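Long-range contacts in serine protease MT3772 (Mycobacterium tuberculosis, PDB 3K6Y), which acts as a serine endopeptidase of the S1C family and is thought to be required for resistance to acid and oxidative stress: residues 37-46 / 134-144; 85-96 / 107-115. One frame throughout, in Å; residues are numbered along the deposited sequence.

Contact 1 (37-46 / 134-144); sequences VAATEPSVVK and LGYPGGGNFTA
Closest at K46 and Y136, where the CA atoms lie 6.4 Å apart, the later part of helix 35-40, the 3-10 segment 41-43 and the start of strand 44-51 run past residues 134-144, two strand ends joined by a loop, without forming a sheet with them. F142 stacks flat against E41, whose extended chain, with CG anti to the backbone N (chi1 175°), lies across one ring face. CG sits 3.6 Å from the ring centroid in a CH-pi contact, and the carboxylate is only 9° from the ring plane. V37 meets the same ring in its plane, its CG1 3.8 Å from CE1 of F142, while V44 CB approaches CE2 obliquely. The CG2 branch of V44 packs against CD1 of L134, which also touches CG2 of T40. A second CH-pi contact sets CB of K46 over the Y136 ring; the lysine then stretches to the glycine loop, where its NZ donates to O of G139 at 3.0 Å, in the carbonyl plane and on a lone pair. One water donates to both OE1 of E41 and OH of Y136, linking the glutamate that covers F142 to the tyrosine hydroxyl. Further out, K46 forms a salt bridge with E59 and a cation-pi contact with Y86, T40 and L134 pack on I188 of strand 186-188, and V45 turns to strand 82-87, so the contact fills the seam between the two six-stranded barrels of this chymotrypsin-like protease domain.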
ATOM      1  N   VAL A  37     -11.152  31.617  12.350  1.00 14.99           N
ATOM      2  CA  VAL A  37     -11.569  30.786  11.218  1.00 15.24           C
ATOM      3  C   VAL A  37     -11.060  31.408   9.912  1.00 14.99           C
ATOM      4  O   VAL A  37     -10.351  30.757   9.134  1.00 14.70           O
ATOM      5  CB  VAL A  37     -13.088  30.606  11.201  1.00 15.11           C
ATOM      6  CG1 VAL A  37     -13.535  29.932   9.902  1.00 16.18           C
ATOM      7  CG2 VAL A  37     -13.532  29.796  12.417  1.00 16.42           C
ATOM      8  N   ALA A  38     -11.361  32.690   9.700  1.00 15.89           N
ATOM      9  CA  ALA A  38     -10.987  33.341   8.460  1.00 17.01           C
ATOM     10  C   ALA A  38      -9.482  33.430   8.311  1.00 16.86           C
ATOM     11  O   ALA A  38      -8.945  33.384   7.188  1.00 17.92           O
ATOM     12  CB  ALA A  38     -11.570  34.743   8.415  1.00 17.98           C
ATOM     13  N   ALA A  39      -8.802  33.592   9.446  1.00 16.62           N
ATOM     14  CA  ALA A  39      -7.354  33.721   9.429  1.00 17.66           C
ATOM     15  C   ALA A  39      -6.665  32.405   9.108  1.00 16.79           C
ATOM     16  O   ALA A  39      -5.578  32.393   8.555  1.00 17.39           O
ATOM     17  CB  ALA A  39      -6.858  34.285  10.715  1.00 18.75           C
ATOM     18  N   THR A  40      -7.308  31.290   9.453  1.00 14.16           N
ATOM     19  CA  THR A  40      -6.708  29.980   9.255  1.00 13.38           C
ATOM     20  C   THR A  40      -7.083  29.371   7.909  1.00 12.83           C
ATOM     21  O   THR A  40      -6.306  28.599   7.345  1.00 12.05           O
ATOM     22  CB  THR A  40      -7.133  29.026  10.404  1.00 13.53           C
ATOM     23  OG1 THR A  40      -6.814  29.634  11.662  1.00 14.98           O
ATOM     24  CG2 THR A  40      -6.413  27.721  10.333  1.00 13.83           C
ATOM     25  N   GLU A  41      -8.275  29.707   7.414  1.00 12.87           N
ATOM     26  CA  GLU A  41      -8.804  29.167   6.156  1.00 13.83           C
ATOM     27  C   GLU A  41      -7.819  29.065   4.985  1.00 13.11           C
ATOM     28  O   GLU A  41      -7.795  28.030   4.328  1.00 12.41           O
ATOM     29  CB  GLU A  41     -10.064  29.947   5.720  1.00 14.21           C
ATOM     30  CG  GLU A  41     -10.593  29.495   4.353  1.00 16.17           C
ATOM     31  CD  GLU A  41     -11.825  30.212   3.861  1.00 18.70           C
ATOM     32  OE1 GLU A  41     -12.344  29.779   2.813  1.00 21.59           O
ATOM     33  OE2 GLU A  41     -12.249  31.191   4.504  1.00 21.06           O
ATOM     34  N   PRO A  42      -6.993  30.101   4.716  1.00 12.61           N
ATOM     35  CA  PRO A  42      -6.130  29.982   3.534  1.00 12.73           C
ATOM     36  C   PRO A  42      -5.182  28.787   3.579  1.00 12.27           C
ATOM     37  O   PRO A  42      -4.782  28.288   2.525  1.00 13.27           O
ATOM     38  CB  PRO A  42      -5.341  31.303   3.529  1.00 13.87           C
ATOM     39  CG  PRO A  42      -6.267  32.270   4.246  1.00 14.59           C
ATOM     40  CD  PRO A  42      -6.856  31.430   5.357  1.00 13.00           C
ATOM     41  N   SER A  43      -4.819  28.358   4.783  1.00 10.96           N
ATOM     42  CA  SER A  43      -3.872  27.258   4.951  1.00 10.16           C
ATOM     43  C   SER A  43      -4.531  25.881   5.056  1.00  9.90           C
ATOM     44  O   SER A  43      -3.837  24.889   5.262  1.00 10.47           O
ATOM     45  CB  SER A  43      -3.037  27.510   6.191  1.00 11.25           C
ATOM     46  OG  SER A  43      -2.371  28.764   6.074  1.00 12.92           O
ATOM     47  N   VAL A  44      -5.860  25.842   4.938  1.00  9.81           N
ATOM     48  CA  VAL A  44      -6.623  24.596   4.976  1.00 10.00           C
ATOM     49  C   VAL A  44      -7.079  24.330   3.561  1.00 10.40           C
ATOM     50  O   VAL A  44      -7.775  25.166   2.972  1.00 11.70           O
ATOM     51  CB  VAL A  44      -7.812  24.705   5.929  1.00 10.00           C
ATOM     52  CG1 VAL A  44      -8.552  23.390   5.967  1.00 11.25           C
ATOM     53  CG2 VAL A  44      -7.365  25.092   7.339  1.00 11.48           C
ATOM     54  N   VAL A  45      -6.640  23.202   3.008  1.00  9.91           N
ATOM     55  CA  VAL A  45      -6.772  22.955   1.586  1.00  9.96           C
ATOM     56  C   VAL A  45      -7.690  21.771   1.313  1.00  9.98           C
ATOM     57  O   VAL A  45      -7.855  20.894   2.158  1.00 10.42           O
ATOM     58  CB  VAL A  45      -5.377  22.738   0.927  1.00 10.35           C
ATOM     59  CG1 VAL A  45      -4.512  23.974   1.080  1.00 12.26           C
ATOM     60  CG2 VAL A  45      -4.646  21.510   1.517  1.00 11.42           C
ATOM     61  N   LYS A  46      -8.264  21.744   0.115  1.00 10.31           N
ATOM     62  CA  LYS A  46      -9.095  20.617  -0.293  1.00 11.38           C
ATOM     63  C   LYS A  46      -8.211  19.641  -1.058  1.00 10.53           C
ATOM     64  O   LYS A  46      -7.350  20.055  -1.829  1.00 11.39           O
ATOM     65  CB  LYS A  46     -10.240  21.135  -1.164  1.00 12.25           C
ATOM     66  CG  LYS A  46     -11.201  20.022  -1.593  1.00 15.10           C
ATOM     67  CD  LYS A  46     -12.233  20.443  -2.630  1.00 17.35           C
ATOM     68  CE  LYS A  46     -12.648  19.213  -3.408  1.00 24.76           C
ATOM     69  NZ  LYS A  46     -13.520  19.533  -4.573  1.00 28.38           N
ATOM     70  N   LEU A 134     -11.913  22.267  10.854  1.00 12.34           N
ATOM     71  CA  LEU A 134     -11.918  23.002   9.584  1.00 12.32           C
ATOM     72  C   LEU A 134     -11.780  22.033   8.423  1.00 12.08           C
ATOM     73  O   LEU A 134     -10.855  21.217   8.405  1.00 11.88           O
ATOM     74  CB  LEU A 134     -10.772  24.017   9.541  1.00 13.08           C
ATOM     75  CG  LEU A 134     -10.705  24.991  10.712  1.00 14.16           C
ATOM     76  CD1 LEU A 134      -9.512  25.920  10.497  1.00 14.27           C
ATOM     77  CD2 LEU A 134     -11.991  25.782  10.835  1.00 15.76           C
ATOM     78  N   GLY A 135     -12.656  22.148   7.430  1.00 12.06           N
ATOM     79  CA  GLY A 135     -12.546  21.236   6.304  1.00 13.30           C
ATOM     80  C   GLY A 135     -13.547  21.486   5.211  1.00 12.61           C
ATOM     81  O   GLY A 135     -14.184  22.545   5.159  1.00 12.74           O
ATOM     82  N   TYR A 136     -13.661  20.507   4.319  1.00 12.94           N
ATOM     83  CA  TYR A 136     -14.468  20.629   3.114  1.00 13.99           C
ATOM     84  C   TYR A 136     -15.485  19.492   3.017  1.00 14.68           C
ATOM     85  O   TYR A 136     -15.313  18.556   2.221  1.00 15.31           O
ATOM     86  CB  TYR A 136     -13.561  20.655   1.881  1.00 14.35           C
ATOM     87  CG  TYR A 136     -12.666  21.866   1.831  1.00 13.76           C
ATOM     88  CD1 TYR A 136     -13.053  23.014   1.135  1.00 13.31           C
ATOM     89  CD2 TYR A 136     -11.422  21.867   2.463  1.00 12.95           C
ATOM     90  CE1 TYR A 136     -12.224  24.139   1.078  1.00 14.40           C
ATOM     91  CE2 TYR A 136     -10.620  22.977   2.439  1.00 12.79           C
ATOM     92  CZ  TYR A 136     -10.999  24.092   1.738  1.00 13.38           C
ATOM     93  OH  TYR A 136     -10.187  25.202   1.699  1.00 16.39           O
ATOM     94  N   PRO A 137     -16.559  19.569   3.817  1.00 15.64           N
ATOM     95  CA  PRO A 137     -17.597  18.526   3.766  1.00 16.60           C
ATOM     96  C   PRO A 137     -18.114  18.323   2.350  1.00 17.30           C
ATOM     97  O   PRO A 137     -18.374  19.284   1.637  1.00 17.35           O
ATOM     98  CB  PRO A 137     -18.718  19.104   4.634  1.00 17.65           C
ATOM     99  CG  PRO A 137     -18.047  20.055   5.575  1.00 17.34           C
ATOM    100  CD  PRO A 137     -16.867  20.627   4.801  1.00 16.44           C
ATOM    101  N   GLY A 138     -18.232  17.062   1.949  1.00 16.84           N
ATOM    102  CA  GLY A 138     -18.791  16.721   0.639  1.00 17.90           C
ATOM    103  C   GLY A 138     -17.958  17.176  -0.540  1.00 18.24           C
ATOM    104  O   GLY A 138     -18.445  17.180  -1.681  1.00 19.33           O
ATOM    105  N   GLY A 139     -16.699  17.543  -0.291  1.00 18.02           N
ATOM    106  CA  GLY A 139     -15.860  18.127  -1.334  1.00 18.00           C
ATOM    107  C   GLY A 139     -16.317  19.510  -1.766  1.00 18.01           C
ATOM    108  O   GLY A 139     -15.890  20.012  -2.812  1.00 18.89           O
ATOM    109  N   GLY A 140     -17.176  20.117  -0.947  1.00 17.95           N
ATOM    110  CA  GLY A 140     -17.784  21.416  -1.252  1.00 18.53           C
ATOM    111  C   GLY A 140     -17.020  22.574  -0.646  1.00 18.20           C
ATOM    112  O   GLY A 140     -15.785  22.553  -0.586  1.00 19.27           O
ATOM    113  N   ASN A 141     -17.755  23.586  -0.206  1.00 19.06           N
ATOM    114  CA  ASN A 141     -17.156  24.791   0.324  1.00 19.48           C
ATOM    115  C   ASN A 141     -16.499  24.587   1.671  1.00 17.90           C
ATOM    116  O   ASN A 141     -16.915  23.742   2.464  1.00 17.35           O
ATOM    117  CB  ASN A 141     -18.225  25.888   0.445  1.00 21.12           C
ATOM    118  CG  ASN A 141     -18.662  26.440  -0.902  1.00 25.48           C
ATOM    119  OD1 ASN A 141     -17.986  26.256  -1.919  1.00 28.47           O
ATOM    120  ND2 ASN A 141     -19.788  27.144  -0.908  1.00 29.93           N
ATOM    121  N   PHE A 142     -15.473  25.392   1.929  1.00 16.43           N
ATOM    122  CA  PHE A 142     -14.843  25.432   3.238  1.00 15.92           C
ATOM    123  C   PHE A 142     -15.884  25.640   4.338  1.00 15.52           C
ATOM    124  O   PHE A 142     -16.755  26.518   4.203  1.00 16.65           O
ATOM    125  CB  PHE A 142     -13.792  26.558   3.273  1.00 15.86           C
ATOM    126  CG  PHE A 142     -13.151  26.743   4.614  1.00 15.66           C
ATOM    127  CD1 PHE A 142     -13.620  27.724   5.488  1.00 16.34           C
ATOM    128  CD2 PHE A 142     -12.087  25.937   5.018  1.00 14.94           C
ATOM    129  CE1 PHE A 142     -13.031  27.915   6.727  1.00 17.60           C
ATOM    130  CE2 PHE A 142     -11.503  26.125   6.264  1.00 16.11           C
ATOM    131  CZ  PHE A 142     -11.974  27.120   7.109  1.00 16.85           C
ATOM    132  N   THR A 143     -15.789  24.856   5.417  1.00 14.75           N
ATOM    133  CA  THR A 143     -16.750  24.889   6.521  1.00 15.80           C
ATOM    134  C   THR A 143     -16.019  24.762   7.845  1.00 14.96           C
ATOM    135  O   THR A 143     -15.168  23.879   8.012  1.00 15.39           O
ATOM    136  CB  THR A 143     -17.768  23.724   6.382  1.00 16.60           C
ATOM    137  OG1 THR A 143     -18.404  23.817   5.097  1.00 18.14           O
ATOM    138  CG2 THR A 143     -18.809  23.732   7.516  1.00 17.84           C
ATOM    139  N   ALA A 144     -16.343  25.659   8.778  1.00 14.63           N
ATOM    140  CA  ALA A 144     -15.887  25.557  10.152  1.00 14.47           C
ATOM    141  C   ALA A 144     -16.975  24.885  10.966  1.00 14.78           C
ATOM    142  O   ALA A 144     -18.127  25.339  10.966  1.00 16.81           O
ATOM    143  CB  ALA A 144     -15.588  26.940  10.722  1.00 15.12           C
TER
HETATM  144  O   HOH W   1     -11.482  27.997   0.989  1.00 29.50           O
HETATM  145  O   HOH W   2      -9.020  27.399   2.216  1.00 42.61           O
HETATM  146  O   HOH W   3     -15.730  18.594  -5.074  1.00 37.68           O

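Contact 2 (85-96 / 107-115)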
ATOM      1  N   VAL A  85      -4.261  19.280  -4.877  1.00 10.94           N
ATOM      2  CA  VAL A  85      -4.543  20.136  -3.741  1.00 10.98           C
ATOM      3  C   VAL A  85      -5.160  21.442  -4.268  1.00 11.34           C
ATOM      4  O   VAL A  85      -4.650  22.022  -5.220  1.00 12.81           O
ATOM      5  CB  VAL A  85      -3.218  20.422  -2.983  1.00 11.17           C
ATOM      6  CG1 VAL A  85      -3.358  21.599  -2.030  1.00 12.43           C
ATOM      7  CG2 VAL A  85      -2.749  19.141  -2.272  1.00 11.95           C
ATOM      8  N   TYR A  86      -6.245  21.887  -3.643  1.00 11.61           N
ATOM      9  CA  TYR A  86      -6.872  23.152  -4.055  1.00 12.89           C
ATOM     10  C   TYR A  86      -6.702  24.172  -2.956  1.00 14.26           C
ATOM     11  O   TYR A  86      -7.066  23.915  -1.808  1.00 14.40           O
ATOM     12  CB  TYR A  86      -8.357  22.973  -4.335  1.00 14.75           C
ATOM     13  CG  TYR A  86      -8.601  22.035  -5.472  1.00 15.34           C
ATOM     14  CD1 TYR A  86      -8.614  20.659  -5.252  1.00 16.91           C
ATOM     15  CD2 TYR A  86      -8.803  22.505  -6.766  1.00 16.61           C
ATOM     16  CE1 TYR A  86      -8.820  19.767  -6.271  1.00 19.15           C
ATOM     17  CE2 TYR A  86      -9.027  21.589  -7.818  1.00 19.23           C
ATOM     18  CZ  TYR A  86      -9.019  20.225  -7.544  1.00 18.27           C
ATOM     19  OH  TYR A  86      -9.237  19.290  -8.540  1.00 22.17           O
ATOM     20  N   ALA A  87      -6.130  25.320  -3.317  1.00 14.74           N
ATOM     21  CA  ALA A  87      -6.007  26.439  -2.384  1.00 17.38           C
ATOM     22  C   ALA A  87      -6.433  27.686  -3.132  1.00 19.61           C
ATOM     23  O   ALA A  87      -6.013  27.893  -4.264  1.00 19.94           O
ATOM     24  CB  ALA A  87      -4.568  26.578  -1.902  1.00 18.66           C
ATOM     25  N   GLY A  88      -7.253  28.517  -2.495  1.00 22.64           N
ATOM     26  CA  GLY A  88      -7.739  29.736  -3.138  1.00 24.83           C
ATOM     27  C   GLY A  88      -8.390  29.464  -4.487  1.00 25.91           C
ATOM     28  O   GLY A  88      -8.198  30.227  -5.439  1.00 27.47           O
ATOM     29  N   ASP A  89      -9.144  28.358  -4.558  1.00 26.23           N
ATOM     30  CA  ASP A  89      -9.892  27.932  -5.760  1.00 25.58           C
ATOM     31  C   ASP A  89      -9.009  27.658  -6.989  1.00 24.82           C
ATOM     32  O   ASP A  89      -9.440  27.828  -8.132  1.00 26.35           O
ATOM     33  CB  ASP A  89     -11.017  28.925  -6.094  1.00 26.80           C
ATOM     34  N   LYS A  90      -7.776  27.223  -6.735  1.00 21.62           N
ATOM     35  CA  LYS A  90      -6.786  26.916  -7.768  1.00 19.37           C
ATOM     36  C   LYS A  90      -6.194  25.537  -7.488  1.00 16.38           C
ATOM     37  O   LYS A  90      -5.885  25.230  -6.326  1.00 15.27           O
ATOM     38  CB  LYS A  90      -5.662  27.929  -7.701  1.00 19.98           C
ATOM     39  CG  LYS A  90      -4.567  27.762  -8.715  1.00 23.11           C
ATOM     40  N   PRO A  91      -6.027  24.715  -8.538  1.00 15.59           N
ATOM     41  CA  PRO A  91      -5.405  23.404  -8.355  1.00 15.14           C
ATOM     42  C   PRO A  91      -3.880  23.416  -8.347  1.00 14.04           C
ATOM     43  O   PRO A  91      -3.235  24.173  -9.094  1.00 15.06           O
ATOM     44  CB  PRO A  91      -5.898  22.616  -9.572  1.00 15.67           C
ATOM     45  CG  PRO A  91      -6.069  23.668 -10.636  1.00 16.94           C
ATOM     46  CD  PRO A  91      -6.498  24.917  -9.928  1.00 16.29           C
ATOM     47  N   PHE A  92      -3.310  22.549  -7.517  1.00 12.50           N
ATOM     48  CA  PHE A  92      -1.851  22.376  -7.443  1.00 12.20           C
ATOM     49  C   PHE A  92      -1.568  20.895  -7.516  1.00 12.33           C
ATOM     50  O   PHE A  92      -2.181  20.104  -6.814  1.00 13.17           O
ATOM     51  CB  PHE A  92      -1.320  22.952  -6.124  1.00 12.50           C
ATOM     52  CG  PHE A  92      -1.430  24.440  -6.057  1.00 12.89           C
ATOM     53  CD1 PHE A  92      -2.612  25.050  -5.640  1.00 13.26           C
ATOM     54  CD2 PHE A  92      -0.377  25.245  -6.488  1.00 14.33           C
ATOM     55  CE1 PHE A  92      -2.743  26.436  -5.643  1.00 13.79           C
ATOM     56  CE2 PHE A  92      -0.513  26.641  -6.490  1.00 16.39           C
ATOM     57  CZ  PHE A  92      -1.690  27.222  -6.078  1.00 15.83           C
ATOM     58  N   GLU A  93      -0.625  20.519  -8.363  1.00 12.99           N
ATOM     59  CA  GLU A  93      -0.165  19.143  -8.408  1.00 14.33           C
ATOM     60  C   GLU A  93       0.539  18.793  -7.103  1.00 12.80           C
ATOM     61  O   GLU A  93       1.235  19.618  -6.513  1.00 13.48           O
ATOM     62  CB  GLU A  93       0.796  18.963  -9.588  1.00 15.08           C
ATOM     63  CG  GLU A  93       0.139  19.121 -10.972  1.00 18.63           C
ATOM     64  CD  GLU A  93       1.075  18.827 -12.129  1.00 21.52           C
ATOM     65  OE1 GLU A  93       2.059  18.076 -11.934  1.00 27.69           O
ATOM     66  OE2 GLU A  93       0.814  19.328 -13.243  1.00 29.07           O
ATOM     67  N   ALA A  94       0.325  17.564  -6.661  1.00 12.58           N
ATOM     68  CA  ALA A  94       0.904  17.083  -5.414  1.00 11.50           C
ATOM     69  C   ALA A  94       1.543  15.725  -5.639  1.00 10.99           C
ATOM     70  O   ALA A  94       1.139  14.952  -6.522  1.00 12.39           O
ATOM     71  CB  ALA A  94      -0.136  17.010  -4.357  1.00 12.62           C
ATOM     72  N   THR A  95       2.538  15.430  -4.814  1.00 10.08           N
ATOM     73  CA  THR A  95       3.207  14.127  -4.771  1.00 10.62           C
ATOM     74  C   THR A  95       3.067  13.593  -3.351  1.00  9.81           C
ATOM     75  O   THR A  95       3.310  14.325  -2.395  1.00 10.22           O
ATOM     76  CB  THR A  95       4.735  14.284  -5.129  1.00 11.89           C
ATOM     77  OG1 THR A  95       4.822  14.813  -6.458  1.00 15.65           O
ATOM     78  CG2 THR A  95       5.431  12.941  -5.102  1.00 13.54           C
ATOM     79  N   VAL A  96       2.725  12.317  -3.207  1.00  9.05           N
ATOM     80  CA  VAL A  96       2.669  11.709  -1.880  1.00  8.79           C
ATOM     81  C   VAL A  96       4.109  11.288  -1.516  1.00  8.45           C
ATOM     82  O   VAL A  96       4.658  10.363  -2.115  1.00  9.99           O
ATOM     83  CB  VAL A  96       1.740  10.480  -1.867  1.00  9.12           C
ATOM     84  CG1 VAL A  96       1.682   9.907  -0.476  1.00 10.04           C
ATOM     85  CG2 VAL A  96       0.332  10.851  -2.357  1.00 10.99           C
ATOM     86  N   ILE A 107       1.924  12.884   3.932  1.00  8.46           N
ATOM     87  CA  ILE A 107       2.461  14.219   3.669  1.00  9.00           C
ATOM     88  C   ILE A 107       2.619  14.351   2.169  1.00  8.37           C
ATOM     89  O   ILE A 107       3.146  13.439   1.496  1.00  8.44           O
ATOM     90  CB  ILE A 107       3.817  14.462   4.389  1.00  9.77           C
ATOM     91  CG1 ILE A 107       3.606  14.395   5.912  1.00 11.57           C
ATOM     92  CG2 ILE A 107       4.412  15.824   3.976  1.00 10.52           C
ATOM     93  CD1 ILE A 107       4.895  14.501   6.754  1.00 13.15           C
ATOM     94  N   LEU A 108       2.130  15.488   1.670  1.00  8.02           N
ATOM     95  CA  LEU A 108       2.188  15.807   0.255  1.00  8.71           C
ATOM     96  C   LEU A 108       3.193  16.895   0.006  1.00  8.03           C
ATOM     97  O   LEU A 108       3.222  17.904   0.723  1.00  8.70           O
ATOM     98  CB  LEU A 108       0.814  16.309  -0.219  1.00  8.93           C
ATOM     99  CG  LEU A 108      -0.371  15.427   0.143  1.00 10.00           C
ATOM    100  CD1 LEU A 108      -1.647  16.056  -0.354  1.00 11.01           C
ATOM    101  CD2 LEU A 108      -0.266  14.020  -0.411  1.00 11.57           C
ATOM    102  N   ALA A 109       3.992  16.699  -1.047  1.00  8.25           N
ATOM    103  CA  ALA A 109       4.844  17.768  -1.578  1.00  8.33           C
ATOM    104  C   ALA A 109       4.051  18.526  -2.629  1.00  8.80           C
ATOM    105  O   ALA A 109       3.514  17.922  -3.574  1.00  9.50           O
ATOM    106  CB  ALA A 109       6.126  17.193  -2.186  1.00  9.41           C
ATOM    107  N   VAL A 110       3.946  19.841  -2.464  1.00  8.73           N
ATOM    108  CA  VAL A 110       3.063  20.666  -3.305  1.00  9.43           C
ATOM    109  C   VAL A 110       3.835  21.911  -3.718  1.00 10.20           C
ATOM    110  O   VAL A 110       3.800  22.942  -3.045  1.00 10.63           O
ATOM    111  CB  VAL A 110       1.783  21.072  -2.553  1.00  9.58           C
ATOM    112  CG1 VAL A 110       0.769  21.691  -3.521  1.00 10.88           C
ATOM    113  CG2 VAL A 110       1.154  19.853  -1.831  1.00 11.18           C
ATOM    114  N   PRO A 111       4.609  21.803  -4.799  1.00 11.18           N
ATOM    115  CA  PRO A 111       5.417  22.943  -5.240  1.00 12.20           C
ATOM    116  C   PRO A 111       4.620  24.208  -5.484  1.00 12.73           C
ATOM    117  O   PRO A 111       3.527  24.161  -6.062  1.00 13.05           O
ATOM    118  CB  PRO A 111       6.033  22.449  -6.561  1.00 13.63           C
ATOM    119  CG  PRO A 111       6.091  20.980  -6.411  1.00 13.37           C
ATOM    120  CD  PRO A 111       4.893  20.596  -5.591  1.00 11.52           C
ATOM    121  N   HIS A 112       5.188  25.328  -5.025  1.00 12.81           N
ATOM    122  CA  HIS A 112       4.652  26.671  -5.278  1.00 14.77           C
ATOM    123  C   HIS A 112       3.267  26.898  -4.677  1.00 13.50           C
ATOM    124  O   HIS A 112       2.467  27.687  -5.188  1.00 15.04           O
ATOM    125  CB  HIS A 112       4.687  26.995  -6.778  1.00 17.32           C
ATOM    126  CG  HIS A 112       6.011  26.706  -7.416  1.00 22.22           C
ATOM    127  ND1 HIS A 112       6.171  25.773  -8.417  1.00 26.46           N
ATOM    128  CD2 HIS A 112       7.248  27.176  -7.136  1.00 24.95           C
ATOM    129  CE1 HIS A 112       7.448  25.711  -8.756  1.00 26.56           C
ATOM    130  NE2 HIS A 112       8.123  26.555  -7.994  1.00 27.70           N
ATOM    131  N   LEU A 113       2.998  26.263  -3.542  1.00 12.90           N
ATOM    132  CA  LEU A 113       1.728  26.408  -2.854  1.00 12.83           C
ATOM    133  C   LEU A 113       1.765  27.732  -2.063  1.00 12.89           C
ATOM    134  O   LEU A 113       2.599  27.896  -1.183  1.00 12.86           O
ATOM    135  CB  LEU A 113       1.540  25.226  -1.921  1.00 12.79           C
ATOM    136  CG  LEU A 113       0.254  25.237  -1.103  1.00 12.69           C
ATOM    137  CD1 LEU A 113      -0.977  25.231  -2.001  1.00 14.84           C
ATOM    138  CD2 LEU A 113       0.303  24.036  -0.187  1.00 13.41           C
ATOM    139  N   PRO A 114       0.877  28.693  -2.377  1.00 13.16           N
ATOM    140  CA  PRO A 114       1.011  30.001  -1.706  1.00 12.78           C
ATOM    141  C   PRO A 114       0.811  30.122  -0.194  1.00 12.52           C
ATOM    142  O   PRO A 114       1.539  30.869   0.430  1.00 13.62           O
ATOM    143  CB  PRO A 114       0.013  30.902  -2.465  1.00 14.49           C
ATOM    144  CG  PRO A 114      -0.124  30.241  -3.791  1.00 14.37           C
ATOM    145  CD  PRO A 114      -0.108  28.747  -3.470  1.00 13.66           C
ATOM    146  N   PRO A 115      -0.192  29.456   0.405  1.00 12.49           N
ATOM    147  CA  PRO A 115      -0.451  29.778   1.811  1.00 12.81           C
ATOM    148  C   PRO A 115       0.625  29.358   2.804  1.00 12.34           C
ATOM    149  O   PRO A 115       1.360  28.395   2.572  1.00 12.14           O
ATOM    150  CB  PRO A 115      -1.766  29.072   2.115  1.00 13.17           C
ATOM    151  CG  PRO A 115      -1.898  28.035   1.082  1.00 13.93           C
ATOM    152  CD  PRO A 115      -1.219  28.558  -0.146  1.00 12.59           C
TER
HETATM  153  O   HOH W   4       2.224  22.111  -7.384  1.00 15.82           O
HETATM  154  O   HOH W   5       5.144  17.332  -6.130  1.00 22.92           O
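Strands 90-100 and 105-109 pair here as an antiparallel beta hairpin in the first barrel of the protease domain, and the chain beyond the second strand runs on past F92 to A87 at the end of strand 82-87. T95 and A109 form a hydrogen-bonded pair, with N of T95 2.9 Å from O of A109 and N of A109 2.8 Å from O of T95; both donors lie in the carbonyl planes. The next pair, V96 and L108, is non-hydrogen-bonded, and CG2 of V96 meets CD2 of L108. The other branch of that leucine, CD1, packs on CG2 of V85, which also touches CG2 of V110. After A109 the pairing gives way to side-chain contacts. V110 turns CG1 to CB of F92, 3.6 Å away, and CG2 to CB of A94. The F92 ring, swung beside its own backbone N by chi1 -68°, carries CD1 of L113 over one face, offset toward the rim and 4.2 Å from the centroid. The same methyl also touches CB of A87, 3.8 Å away, roughly at right angles to its approach to the ring. P114 reaches the far end of the ring obliquely, on the same side as the leucine, its CD 3.4 Å from CZ of F92. At the type II turn 110-113, D68 accepts the backbone N-H groups of H112 and L113, and a water donates to O of both E93 and P111. The backbone groups described are held by strand pairing, the D68 carboxylate and water, while beyond the T95-A109 pair the direct contacts are largely apolar, centred on F92, V110 and L113.

From the N terminus, the chain passes helix 35-40 and enters the first barrel through strand 44-51; contact 1 closes a loop when, 88 residues on, strand 130-135 of the second barrel returns to this region. Contact 2 closes a much shorter loop, its segments 11 residues apart, and lies nested inside the larger one. Contact 1 therefore joins the two barrels, whereas contact 2 knits strands within the first. Their centres are 14 Å apart, yet they touch: strands 44-51 and 82-87 are neighbours, with O of K46 2.8 Å from N of Y86 in a probable hydrogen bond, and P42 meets P115 where the chain leaves contact 2.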